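Beta-lactamase domain protein (Burkholderia ambifaria, PDB 5I0P) binds two zinc ions and probably acts as a hydrolase of the metallo-beta-lactamase superfamily, with a dinuclear metal centre like those of its relatives. Local coordinates at residues L40-P45 with T80-I85; S312-V317 with F333-A338; M267-L272 with G283-I288; L99-H104 with P215-L220; L110-C115 with A184-Y189. All coordinates share one frame; numbering follows the deposited sequence.

Interaction 1: residues L40-P45 with T80-I85; sequences LRMPLP and THWEQI
A Met-aromatic contact, Met42 against the indole of Trp82, lies at the heart of a buried interface between strand 37-43 and a helix packed on its sheet. The Met42 chain is bent at chi2 (-64°), which swings its methyl onto the indole: CE sits 3.6 Å from the centroid of the Trp82 five-membered ring and almost on its normal, a CH-pi contact over the face. The sulfur takes an oblique place farther out, and on its way there SD passes the His81 methylene, 3.7 Å from His81 CB. Leu40 shares the methionine's face of the indole but serves its other end, with Leu40 CD2 3.3 Å from Trp82 CH2 on the six-membered ring. Both side chains cross the indole at about a right angle.

Strand 37-43 and helix 76-88 run nearly antiparallel here, their local axes at 156° and 10.0 Å apart, as in the helix-on-sheet layers of the metallo-beta-lactamase alpha-beta/beta-alpha sandwich. At one end of the interface Ile85 CD1 meets Leu40 CD2 at 4.2 Å. At the other, Pro43 CD reaches the edge of the His81 imidazole, 3.8 Å from His81 CD2 and in the plane of the ring. No hydrogen bond crosses between the segments; the indole is instead held by Trp82 NE1, which bonds to the carbonyl of Cys71, while Leu53 of the adjoining strand 50-60 and Leu114 of helix 111-115 also pack on it. The side chain of Met42 lies about 8 Å from that of Asp106, a ligand of the second zinc.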
# COMPACT_ATOMS: atom_id res chain seq x y z
N LEU A 40 13.45 -8.12 3.28
CA LEU A 40 14.41 -7.12 2.86
C LEU A 40 13.87 -5.75 3.24
O LEU A 40 12.65 -5.54 3.26
CB LEU A 40 14.62 -7.10 1.36
CG LEU A 40 14.65 -8.17 0.28
CD1 LEU A 40 13.55 -9.24 0.32
CD2 LEU A 40 14.51 -7.34 -0.97
N ARG A 41 14.77 -4.81 3.49
CA ARG A 41 14.33 -3.44 3.76
C ARG A 41 15.09 -2.47 2.88
O ARG A 41 16.32 -2.50 2.84
CB ARG A 41 14.50 -3.06 5.24
CG ARG A 41 14.21 -1.59 5.50
CD ARG A 41 14.35 -1.22 6.99
NE ARG A 41 13.13 -1.66 7.61
CZ ARG A 41 12.31 -0.93 8.35
NH1 ARG A 41 12.57 0.34 8.65
NH2 ARG A 41 11.21 -1.50 8.80
N MET A 42 14.36 -1.65 2.14
CA MET A 42 14.98 -0.71 1.22
C MET A 42 14.83 0.74 1.70
O MET A 42 13.78 1.12 2.24
CB MET A 42 14.36 -0.85 -0.18
CG MET A 42 14.72 -2.19 -0.90
SD MET A 42 16.51 -2.32 -1.24
CE MET A 42 16.38 -3.74 -2.38
N PRO A 43 15.86 1.56 1.54
CA PRO A 43 15.73 2.98 1.89
C PRO A 43 14.86 3.72 0.90
O PRO A 43 14.86 3.44 -0.30
CB PRO A 43 17.17 3.48 1.82
CG PRO A 43 17.78 2.61 0.74
CD PRO A 43 17.19 1.24 0.99
N LEU A 44 14.09 4.68 1.42
CA LEU A 44 13.36 5.60 0.57
C LEU A 44 13.77 7.01 0.96
O LEU A 44 14.12 7.24 2.11
CB LEU A 44 11.84 5.42 0.71
CG LEU A 44 11.33 4.09 0.14
CD1 LEU A 44 9.90 3.89 0.47
CD2 LEU A 44 11.54 3.96 -1.39
N PRO A 45 13.82 7.96 -0.01
CA PRO A 45 14.28 9.33 0.30
C PRO A 45 13.17 10.31 0.63
O PRO A 45 13.25 11.48 0.23
CB PRO A 45 14.98 9.73 -1.00
CG PRO A 45 14.10 9.04 -2.06
CD PRO A 45 13.63 7.75 -1.45
N THR A 80 21.22 -0.86 -6.42
CA THR A 80 22.48 -1.38 -5.93
C THR A 80 22.25 -2.47 -4.89
O THR A 80 22.96 -3.49 -4.89
CB THR A 80 23.32 -0.24 -5.31
OG1 THR A 80 23.60 0.77 -6.29
CG2 THR A 80 24.67 -0.78 -4.77
N HIS A 81 21.27 -2.27 -3.99
CA HIS A 81 20.99 -3.26 -2.96
C HIS A 81 20.35 -4.53 -3.56
O HIS A 81 20.65 -5.65 -3.12
CB HIS A 81 20.11 -2.66 -1.88
CG HIS A 81 20.77 -1.56 -1.08
ND1 HIS A 81 22.13 -1.48 -0.91
CD2 HIS A 81 20.24 -0.51 -0.40
CE1 HIS A 81 22.42 -0.43 -0.16
NE2 HIS A 81 21.29 0.17 0.16
N TRP A 82 19.50 -4.38 -4.57
CA TRP A 82 18.97 -5.55 -5.25
C TRP A 82 20.11 -6.35 -5.89
O TRP A 82 20.16 -7.59 -5.75
CB TRP A 82 17.96 -5.15 -6.32
CG TRP A 82 16.54 -5.16 -5.90
CD1 TRP A 82 15.65 -4.12 -6.02
CD2 TRP A 82 15.81 -6.25 -5.31
NE1 TRP A 82 14.42 -4.50 -5.53
CE2 TRP A 82 14.49 -5.80 -5.09
CE3 TRP A 82 16.15 -7.56 -4.93
CZ2 TRP A 82 13.49 -6.62 -4.54
CZ3 TRP A 82 15.17 -8.37 -4.37
CH2 TRP A 82 13.85 -7.89 -4.18
N GLU A 83 21.03 -5.66 -6.58
CA GLU A 83 22.16 -6.36 -7.19
C GLU A 83 22.97 -7.12 -6.15
O GLU A 83 23.42 -8.23 -6.42
CB GLU A 83 23.06 -5.40 -7.96
CG GLU A 83 22.49 -5.05 -9.33
CD GLU A 83 22.35 -6.26 -10.24
OE1 GLU A 83 21.37 -6.34 -10.96
OE2 GLU A 83 23.23 -7.15 -10.20
N GLN A 84 23.11 -6.55 -4.95
CA GLN A 84 23.81 -7.24 -3.88
C GLN A 84 23.01 -8.45 -3.40
O GLN A 84 23.59 -9.50 -3.09
CB GLN A 84 24.07 -6.29 -2.72
CG GLN A 84 25.26 -5.36 -2.94
CD GLN A 84 25.29 -4.20 -1.95
OE1 GLN A 84 24.40 -4.04 -1.09
NE2 GLN A 84 26.31 -3.35 -2.09
N ILE A 85 21.69 -8.34 -3.33
CA ILE A 85 20.89 -9.49 -2.92
C ILE A 85 20.93 -10.58 -3.98
O ILE A 85 20.98 -11.78 -3.66
CB ILE A 85 19.45 -9.06 -2.59
CG1 ILE A 85 19.38 -8.51 -1.15
CG2 ILE A 85 18.46 -10.22 -2.87
CD1 ILE A 85 18.67 -7.21 -1.03

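Interaction 2: residues S312-V317 with F333-A338; sequences SAAGIV and FALGEA
With its CG anti to the backbone N (chi1 176°), Leu335 extends from its helix to the opening turn of the neighbouring one, where Leu335 CD1 comes within 3.6 Å of Ala313 CB and 3.5 Å of Ala314 N. Val317 meets Ala334: its CG2, beside the backbone N, rests 3.7 Å from the carbonyl oxygen Ala334 O, and both valine methyls face Ala334 CB. Ala338 CB packs against Ile316 CG2 at 3.7 Å and against the backbone oxygen Ala313 O at the same distance, and also meets Val317 CG2.

Helices 313-320 and 333-347 belong to the C-terminal domain of metallo-beta-lactamase-like proteins, a family grouped with helix-turn-helix folds, and they meet close to perpendicular, at 104°. The small alanines on both sides let the local helix axes approach to 8.2 Å. No hydrogen bond joins the segments. The first helix is secured at its start by Ser312, the N-cap, whose OG accepts from Gly315 N (3.2 Å, 157°). The Ile316 side chain also touches Val302 and Ala305 of helix 284-308, and Ala313 touches Leu339 and Leu342 farther along helix 333-347.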
# COMPACT_ATOMS: atom_id res chain seq x y z
N SER A 312 -14.65 24.26 3.79
CA SER A 312 -14.08 23.65 2.60
C SER A 312 -12.99 22.65 3.01
O SER A 312 -12.52 22.63 4.17
CB SER A 312 -13.50 24.71 1.68
OG SER A 312 -12.24 25.18 2.17
N ALA A 313 -12.57 21.83 2.04
CA ALA A 313 -11.48 20.90 2.32
C ALA A 313 -10.24 21.65 2.79
O ALA A 313 -9.55 21.19 3.71
CB ALA A 313 -11.18 20.03 1.11
N ALA A 314 -9.91 22.79 2.17
CA ALA A 314 -8.74 23.56 2.63
C ALA A 314 -8.91 24.01 4.07
O ALA A 314 -7.93 24.03 4.82
CB ALA A 314 -8.51 24.80 1.77
N GLY A 315 -10.14 24.37 4.47
CA GLY A 315 -10.39 24.75 5.85
C GLY A 315 -10.26 23.61 6.85
O GLY A 315 -10.01 23.85 8.04
N ILE A 316 -10.45 22.37 6.39
CA ILE A 316 -10.35 21.24 7.30
C ILE A 316 -8.88 20.88 7.55
O ILE A 316 -8.55 20.29 8.59
CB ILE A 316 -11.17 20.06 6.76
CG1 ILE A 316 -12.66 20.40 6.88
CG2 ILE A 316 -10.85 18.76 7.50
CD1 ILE A 316 -13.05 20.87 8.30
N VAL A 317 -7.98 21.20 6.64
CA VAL A 317 -6.58 20.81 6.82
C VAL A 317 -6.02 21.30 8.16
O VAL A 317 -5.53 20.47 8.94
CB VAL A 317 -5.75 21.25 5.61
CG1 VAL A 317 -4.24 21.23 5.93
CG2 VAL A 317 -6.13 20.36 4.40
N PHE A 333 -1.37 17.09 -0.56
CA PHE A 333 -1.81 15.76 -0.17
C PHE A 333 -2.83 15.84 0.96
O PHE A 333 -3.83 15.10 0.96
CB PHE A 333 -0.60 14.91 0.27
N ALA A 334 -2.63 16.78 1.89
CA ALA A 334 -3.48 16.86 3.06
C ALA A 334 -4.91 17.22 2.69
O ALA A 334 -5.84 16.82 3.38
CB ALA A 334 -2.91 17.86 4.06
N LEU A 335 -5.08 18.01 1.63
CA LEU A 335 -6.42 18.34 1.14
C LEU A 335 -7.16 17.08 0.72
O LEU A 335 -8.32 16.87 1.11
CB LEU A 335 -6.28 19.32 -0.02
CG LEU A 335 -7.50 19.79 -0.80
CD1 LEU A 335 -7.95 21.09 -0.21
CD2 LEU A 335 -7.12 19.94 -2.29
N GLY A 336 -6.47 16.19 0.00
CA GLY A 336 -7.09 14.94 -0.38
C GLY A 336 -7.52 14.11 0.81
O GLY A 336 -8.55 13.43 0.77
N GLU A 337 -6.72 14.13 1.89
CA GLU A 337 -7.13 13.40 3.08
C GLU A 337 -8.33 14.08 3.74
O GLU A 337 -9.24 13.41 4.25
CB GLU A 337 -5.95 13.26 4.04
CG GLU A 337 -6.17 12.30 5.22
CD GLU A 337 -5.54 10.91 5.02
OE1 GLU A 337 -6.29 9.92 5.06
OE2 GLU A 337 -4.30 10.82 4.83
N ALA A 338 -8.34 15.42 3.77
CA ALA A 338 -9.50 16.12 4.31
C ALA A 338 -10.75 15.83 3.48
O ALA A 338 -11.82 15.56 4.03
CB ALA A 338 -9.21 17.62 4.41

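Interaction 3: residues M267-L272 with G283-I288; sequences MAPDTL and GVRTRI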
# COMPACT_ATOMS: atom_id res chain seq x y z
N MET A 267 -9.20 -12.53 11.00
CA MET A 267 -8.11 -13.48 10.91
C MET A 267 -7.60 -13.82 12.32
O MET A 267 -7.98 -13.20 13.31
CB MET A 267 -6.98 -12.91 10.06
CG MET A 267 -7.29 -12.70 8.58
SD MET A 267 -5.94 -11.88 7.68
CE MET A 267 -6.61 -11.64 6.03
N ALA A 268 -6.75 -14.84 12.39
CA ALA A 268 -6.30 -15.36 13.68
C ALA A 268 -5.58 -14.28 14.48
O ALA A 268 -4.79 -13.50 13.93
CB ALA A 268 -5.36 -16.54 13.49
N PRO A 269 -5.80 -14.22 15.80
CA PRO A 269 -5.13 -13.20 16.62
C PRO A 269 -3.63 -13.24 16.54
O PRO A 269 -2.99 -12.19 16.59
CB PRO A 269 -5.59 -13.58 18.04
CG PRO A 269 -6.86 -14.23 17.85
CD PRO A 269 -6.73 -15.03 16.58
N ASP A 270 -3.04 -14.43 16.42
CA ASP A 270 -1.60 -14.61 16.42
C ASP A 270 -1.01 -14.48 15.04
O ASP A 270 0.14 -14.87 14.84
CB ASP A 270 -1.23 -15.98 16.99
CG ASP A 270 -1.67 -17.12 16.08
OD1 ASP A 270 -2.67 -16.97 15.34
OD2 ASP A 270 -1.00 -18.17 16.09
N THR A 271 -1.78 -13.97 14.09
CA THR A 271 -1.28 -13.85 12.73
C THR A 271 -0.04 -12.98 12.72
O THR A 271 -0.01 -11.90 13.32
CB THR A 271 -2.36 -13.27 11.80
OG1 THR A 271 -3.50 -14.13 11.81
CG2 THR A 271 -1.85 -13.16 10.36
N LEU A 272 0.97 -13.47 12.04
CA LEU A 272 2.16 -12.69 11.77
C LEU A 272 1.83 -11.77 10.62
O LEU A 272 1.38 -12.22 9.57
CB LEU A 272 3.32 -13.62 11.42
CG LEU A 272 4.65 -12.96 11.08
CD1 LEU A 272 5.06 -12.09 12.26
CD2 LEU A 272 5.73 -14.01 10.74
N GLY A 283 -0.68 -8.95 16.44
CA GLY A 283 -1.61 -8.03 17.06
C GLY A 283 -2.39 -7.29 16.00
O GLY A 283 -2.65 -6.08 16.15
N VAL A 284 -2.76 -7.99 14.93
CA VAL A 284 -3.46 -7.32 13.84
C VAL A 284 -4.77 -6.72 14.33
O VAL A 284 -5.11 -5.58 13.99
CB VAL A 284 -3.67 -8.27 12.64
CG1 VAL A 284 -4.59 -9.43 13.00
CG2 VAL A 284 -4.28 -7.46 11.48
N ARG A 285 -5.50 -7.45 15.19
CA ARG A 285 -6.78 -6.95 15.66
C ARG A 285 -6.60 -5.72 16.54
O ARG A 285 -7.41 -4.78 16.47
CB ARG A 285 -7.54 -8.04 16.42
CG ARG A 285 -9.04 -7.76 16.49
CD ARG A 285 -9.84 -8.98 16.93
NE ARG A 285 -9.54 -10.09 16.05
CZ ARG A 285 -9.66 -11.37 16.38
NH1 ARG A 285 -10.08 -11.69 17.60
NH2 ARG A 285 -9.35 -12.31 15.50
N THR A 286 -5.55 -5.71 17.37
CA THR A 286 -5.25 -4.53 18.18
C THR A 286 -4.92 -3.32 17.31
O THR A 286 -5.40 -2.22 17.58
CB THR A 286 -4.14 -4.85 19.16
OG1 THR A 286 -4.63 -5.82 20.10
CG2 THR A 286 -3.73 -3.63 19.93
N ARG A 287 -4.11 -3.50 16.27
CA ARG A 287 -3.75 -2.38 15.42
C ARG A 287 -4.96 -1.83 14.70
O ARG A 287 -5.15 -0.60 14.61
CB ARG A 287 -2.72 -2.81 14.40
CG ARG A 287 -2.31 -1.72 13.43
CD ARG A 287 -1.86 -0.44 14.14
NE ARG A 287 -1.40 0.57 13.19
CZ ARG A 287 -1.33 1.86 13.45
NH1 ARG A 287 -1.67 2.31 14.65
NH2 ARG A 287 -0.88 2.70 12.53
N ILE A 288 -5.83 -2.72 14.21
CA ILE A 288 -6.99 -2.25 13.48
C ILE A 288 -7.92 -1.50 14.42
O ILE A 288 -8.57 -0.52 14.01
CB ILE A 288 -7.69 -3.43 12.78
CG1 ILE A 288 -6.90 -3.81 11.53
CG2 ILE A 288 -9.12 -3.05 12.38
CD1 ILE A 288 -7.07 -5.23 11.15
O HOH W 1 -1.80 -10.92 14.78
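Pro269 and Arg285 lie side by side and point the same way, the pyrrolidine flanking the guanidinium. Pro269 CD and CG each stand 3.9 Å from Arg285 NH2, meeting the flat group obliquely. A bend at chi3 (-56°) turns the end of the arginine chain to the backbone of the loop, where NH2 donates to Met267 O. That carbonyl approaches the guanidinium at its edge, and although the separation between Arg285 NH2 and Met267 O is 2.7 Å, the 127° angle at the hydrogen makes the bond weak. Arg285 NE makes a second weak bond, to Glu265 O at the end of helix 262-265.

The segments flank a short antiparallel pair, strands 272-275 and 281-282, whose connection carries the zinc ligand His277. On one flank residues 268-271 form a type I beta turn; its last residue, Thr271, closes the turn, OG1 donating to Ala268 O at 2.6 Å and N bonding to the same oxygen. On the other, Gly283 is the N-cap of helix 284-308. Water 1 joins them, accepting from Gly283 N (2.8 Å) and donating to Pro269 O and Thr271 O. Val284 CG1 points at the turn more loosely, 4.2 Å from Ala268 O, and also packs near Tyr264.

Interaction 4: residues L99-H104 with P215-L220; sequences LVTHCH and PEHCAL. With ZN (zinc ion), chain E.
Cys218 N donates to Thr101 O in a short, nearly straight backbone bond (2.7 Å, 166°), tying a loop to a strand whose direction differs from its own by 137°. Beside it, Thr101 CB and CG2 both lie 3.2 Å from Cys218 O. His102 CG occupies the crowded position between the backbone N and the carbonyl carbon, which sets the imidazole next to that of His217. The two rings meet obliquely, planes at 41°: His217 CD2 lies over one face of the His102 ring, 3.2 Å from His102 ND1.

Each nitrogen of His102 has its own task. NE2 binds zinc at 2.4 Å, while ND1 donates to Thr101 OG1 at 2.9 Å, a second-shell bond that restrains the rotation of the ring. His104 ND1 is another ligand, 2.1 Å from the same zinc, and His213 and Asp232 complete the protein ligands. His102 and His104 open the HxHxDH signature of the superfamily, continued by Asp106 and His107 at the second zinc. His217 NE2 bonds to the backbone N of the zinc ligand Asp232, a second-shell link.

Away from the metal, Leu99 and Leu220 meet tip to tip. The contact thus joins the end of strand 95-99 to strand 217-222 of the other sheet, while Glu133 of helix 131-141 bonds to both Cys103 N and Glu216 N.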
# COMPACT_ATOMS: atom_id res chain seq x y z
N LEU A 99 5.74 -10.29 -7.97
CA LEU A 99 4.39 -10.01 -7.53
C LEU A 99 4.36 -8.64 -6.88
O LEU A 99 5.27 -8.28 -6.14
CB LEU A 99 3.95 -11.10 -6.57
CG LEU A 99 2.48 -11.27 -6.31
CD1 LEU A 99 2.18 -12.69 -5.92
CD2 LEU A 99 2.07 -10.29 -5.18
N VAL A 100 3.32 -7.85 -7.17
CA VAL A 100 3.22 -6.47 -6.68
C VAL A 100 1.88 -6.24 -5.99
O VAL A 100 0.82 -6.52 -6.55
CB VAL A 100 3.44 -5.46 -7.82
CG1 VAL A 100 3.07 -4.04 -7.36
CG2 VAL A 100 4.88 -5.54 -8.29
N THR A 101 1.93 -5.69 -4.77
CA THR A 101 0.70 -5.50 -4.00
C THR A 101 -0.20 -4.42 -4.60
O THR A 101 -1.44 -4.54 -4.57
CB THR A 101 1.05 -5.17 -2.54
OG1 THR A 101 1.89 -4.01 -2.46
CG2 THR A 101 1.73 -6.32 -1.85
N HIS A 102 0.38 -3.34 -5.10
CA HIS A 102 -0.40 -2.22 -5.58
C HIS A 102 0.56 -1.26 -6.25
O HIS A 102 1.78 -1.43 -6.17
CB HIS A 102 -1.21 -1.57 -4.45
CG HIS A 102 -0.41 -0.84 -3.40
ND1 HIS A 102 0.43 -1.48 -2.51
CD2 HIS A 102 -0.36 0.47 -3.08
CE1 HIS A 102 0.96 -0.60 -1.69
NE2 HIS A 102 0.49 0.60 -2.02
N CYS A 103 0.01 -0.25 -6.94
CA CYS A 103 0.79 0.47 -7.94
C CYS A 103 1.56 1.67 -7.40
O CYS A 103 2.18 2.40 -8.20
CB CYS A 103 -0.12 0.95 -9.09
SG CYS A 103 -1.29 2.25 -8.62
N HIS A 104 1.52 1.93 -6.09
CA HIS A 104 2.29 3.07 -5.58
C HIS A 104 3.77 2.88 -5.86
O HIS A 104 4.29 1.74 -5.85
CB HIS A 104 2.03 3.30 -4.09
CG HIS A 104 0.64 3.81 -3.83
ND1 HIS A 104 0.00 3.65 -2.62
CD2 HIS A 104 -0.24 4.42 -4.64
CE1 HIS A 104 -1.21 4.16 -2.70
NE2 HIS A 104 -1.39 4.64 -3.91
N PRO A 215 -6.51 1.31 -6.14
CA PRO A 215 -7.65 0.72 -6.86
C PRO A 215 -8.09 -0.64 -6.35
O PRO A 215 -9.29 -0.86 -6.13
CB PRO A 215 -7.12 0.61 -8.30
CG PRO A 215 -6.17 1.69 -8.44
CD PRO A 215 -5.52 1.85 -7.09
N GLU A 216 -7.14 -1.55 -6.15
CA GLU A 216 -7.43 -2.95 -5.91
C GLU A 216 -6.22 -3.59 -5.25
O GLU A 216 -5.49 -4.37 -5.88
CB GLU A 216 -7.79 -3.66 -7.22
CG GLU A 216 -8.37 -5.06 -7.03
CD GLU A 216 -8.55 -5.86 -8.36
OE1 GLU A 216 -8.36 -5.31 -9.48
OE2 GLU A 216 -8.89 -7.05 -8.27
N HIS A 217 -6.00 -3.26 -3.98
CA HIS A 217 -4.76 -3.57 -3.29
C HIS A 217 -4.67 -5.06 -2.99
O HIS A 217 -5.62 -5.66 -2.47
CB HIS A 217 -4.67 -2.76 -2.00
CG HIS A 217 -3.44 -3.03 -1.20
ND1 HIS A 217 -3.29 -4.18 -0.43
CD2 HIS A 217 -2.31 -2.31 -1.02
CE1 HIS A 217 -2.11 -4.15 0.16
NE2 HIS A 217 -1.50 -3.02 -0.16
N CYS A 218 -3.54 -5.67 -3.31
CA CYS A 218 -3.39 -7.12 -3.14
C CYS A 218 -2.57 -7.38 -1.88
O CYS A 218 -1.38 -7.09 -1.84
CB CYS A 218 -2.72 -7.79 -4.34
SG CYS A 218 -2.28 -9.54 -4.00
N ALA A 219 -3.23 -7.89 -0.85
CA ALA A 219 -2.56 -8.48 0.31
C ALA A 219 -2.64 -10.00 0.15
O ALA A 219 -3.53 -10.52 -0.54
CB ALA A 219 -3.19 -8.05 1.62
N LEU A 220 -1.66 -10.69 0.71
CA LEU A 220 -1.55 -12.13 0.56
C LEU A 220 -1.69 -12.78 1.92
O LEU A 220 -0.91 -12.47 2.83
CB LEU A 220 -0.22 -12.50 -0.09
CG LEU A 220 -0.06 -11.92 -1.50
CD1 LEU A 220 1.34 -12.13 -1.94
CD2 LEU A 220 -1.09 -12.55 -2.50
ZN ZN E . 0.80 2.74 -0.94

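Interaction 5: residues L110-C115 with A184-Y189; sequences LANWLC and AVPPRY
The carboxamide of Asn112 has Ala184 CB beside it, 4.0 Å from its ND2, while its oxygen end runs up against a proline pair: Asn112 OD1 is 3.3 Å from Pro186 CA and 4.0 Å from Pro187 CD. With CG anti to the backbone N (chi1 -168°), the group is carried out from the helix and along the loop. The oxygen lies close to Pro186 N, which has no hydrogen to offer, so the approach is one of packing; ND2 has a weak bond to Glu116 OE1.

The Pro186 ring presses its CG into the first turn of the helix, 3.7 Å from Asn112 N. Ala111 CB and Cys115 SG, one turn apart, each meet the same Pro186 CG at 4.2 Å. No direct hydrogen bond crosses, but water 2 accepts from Asn112 N at 3.0 Å and lies within donating range of Ala184 O.

Loop 184-189 leads into strand 190-192 at the edge of its sheet. Leu127 of strand 126-130 touches both Cys115 and Pro186, and Tyr134 of helix 131-141 bonds through its hydroxyl to Pro186 O and stacks on Tyr189. On the other flank, Leu110, Trp113 and Leu114 lean on helix 76-88.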
# COMPACT_ATOMS: atom_id res chain seq x y z
N LEU A 110 10.40 -0.58 -9.54
CA LEU A 110 11.44 -1.42 -10.13
C LEU A 110 10.90 -2.72 -10.70
O LEU A 110 11.67 -3.67 -10.93
CB LEU A 110 12.54 -1.72 -9.11
CG LEU A 110 13.49 -0.57 -8.96
CD1 LEU A 110 14.54 -0.92 -7.94
CD2 LEU A 110 14.10 -0.29 -10.29
N ALA A 111 9.59 -2.80 -10.91
CA ALA A 111 8.99 -4.04 -11.39
C ALA A 111 9.53 -4.41 -12.77
O ALA A 111 9.97 -5.56 -12.99
CB ALA A 111 7.47 -3.90 -11.40
N ASN A 112 9.58 -3.45 -13.71
CA ASN A 112 10.09 -3.79 -15.03
C ASN A 112 11.56 -4.19 -14.96
O ASN A 112 11.96 -5.21 -15.54
CB ASN A 112 9.92 -2.65 -16.01
CG ASN A 112 10.18 -3.11 -17.43
OD1 ASN A 112 9.35 -3.81 -18.02
ND2 ASN A 112 11.32 -2.77 -17.97
N TRP A 113 12.37 -3.41 -14.24
CA TRP A 113 13.79 -3.73 -14.06
C TRP A 113 13.98 -5.12 -13.45
O TRP A 113 14.83 -5.90 -13.92
CB TRP A 113 14.41 -2.69 -13.14
CG TRP A 113 15.88 -2.81 -12.94
CD1 TRP A 113 16.85 -2.41 -13.80
CD2 TRP A 113 16.55 -3.31 -11.78
NE1 TRP A 113 18.08 -2.64 -13.25
CE2 TRP A 113 17.92 -3.17 -12.00
CE3 TRP A 113 16.12 -3.84 -10.56
CZ2 TRP A 113 18.87 -3.59 -11.07
CZ3 TRP A 113 17.09 -4.24 -9.62
CH2 TRP A 113 18.43 -4.11 -9.89
N LEU A 114 13.21 -5.44 -12.41
CA LEU A 114 13.28 -6.77 -11.81
C LEU A 114 12.85 -7.84 -12.79
O LEU A 114 13.56 -8.83 -12.99
CB LEU A 114 12.40 -6.84 -10.56
CG LEU A 114 12.97 -6.11 -9.35
CD1 LEU A 114 12.01 -6.21 -8.19
CD2 LEU A 114 14.32 -6.62 -8.98
N CYS A 115 11.70 -7.64 -13.45
CA CYS A 115 11.17 -8.64 -14.36
C CYS A 115 12.18 -9.00 -15.42
O CYS A 115 12.24 -10.16 -15.85
CB CYS A 115 9.92 -8.11 -15.04
SG CYS A 115 8.53 -8.25 -14.02
N ALA A 184 9.54 2.85 -16.19
CA ALA A 184 9.14 1.85 -17.16
C ALA A 184 8.18 0.91 -16.45
O ALA A 184 8.29 0.68 -15.25
CB ALA A 184 10.33 1.08 -17.75
N VAL A 185 7.25 0.35 -17.21
CA VAL A 185 6.27 -0.57 -16.63
C VAL A 185 6.31 -1.85 -17.46
O VAL A 185 6.49 -1.78 -18.68
CB VAL A 185 4.87 0.06 -16.58
CG1 VAL A 185 3.89 -0.87 -15.99
CG2 VAL A 185 4.89 1.29 -15.73
N PRO A 186 6.20 -3.03 -16.86
CA PRO A 186 6.14 -4.25 -17.66
C PRO A 186 4.92 -4.19 -18.57
O PRO A 186 3.82 -3.85 -18.12
CB PRO A 186 6.00 -5.36 -16.62
CG PRO A 186 6.51 -4.76 -15.36
CD PRO A 186 6.12 -3.33 -15.42
N PRO A 187 5.11 -4.50 -19.86
CA PRO A 187 4.02 -4.43 -20.84
C PRO A 187 3.06 -5.59 -20.81
O PRO A 187 2.15 -5.64 -21.64
CB PRO A 187 4.77 -4.40 -22.17
CG PRO A 187 6.00 -5.18 -21.90
CD PRO A 187 6.37 -4.98 -20.47
N ARG A 188 3.25 -6.56 -19.92
CA ARG A 188 2.36 -7.71 -19.77
C ARG A 188 2.24 -8.02 -18.30
O ARG A 188 3.12 -7.69 -17.51
CB ARG A 188 2.92 -8.97 -20.46
CG ARG A 188 3.08 -8.86 -21.90
CD ARG A 188 3.93 -9.99 -22.42
NE ARG A 188 3.87 -9.95 -23.87
CZ ARG A 188 4.58 -9.13 -24.63
NH1 ARG A 188 5.42 -8.28 -24.08
NH2 ARG A 188 4.43 -9.17 -25.95
N TYR A 189 1.20 -8.74 -17.94
CA TYR A 189 1.07 -9.14 -16.55
C TYR A 189 0.20 -10.37 -16.46
O TYR A 189 -0.52 -10.70 -17.40
CB TYR A 189 0.52 -7.98 -15.70
CG TYR A 189 -0.98 -7.83 -15.76
CD1 TYR A 189 -1.61 -7.57 -16.96
CD2 TYR A 189 -1.75 -7.88 -14.60
CE1 TYR A 189 -2.97 -7.40 -17.01
CE2 TYR A 189 -3.10 -7.72 -14.64
CZ TYR A 189 -3.71 -7.48 -15.86
OH TYR A 189 -5.05 -7.33 -15.94
O HOH W 2 7.65 -1.25 -12.97

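Overall arrangement
Interaction 4 lies closest to the middle of the chain, about 7 Å from its centre, and joins the two sheets at the zinc site; the others lie 18 Å or more out. Interactions 1 and 5 both belong to the seven-stranded sheet and its helices, with centres about 17 Å apart, and touch, Trp82 meeting Leu110, Trp113 and Leu114. Interaction 5 is nested within the chain loop that interaction 4 closes, their centres about 14 Å apart. Interaction 3, about 33 Å from interaction 5 and across the chain's centre, starts helix 284-308, which leads to helix 313-320 of interaction 2 in the C-terminal domain. The zinc site thus lies centrally, with the other four contacts farther out.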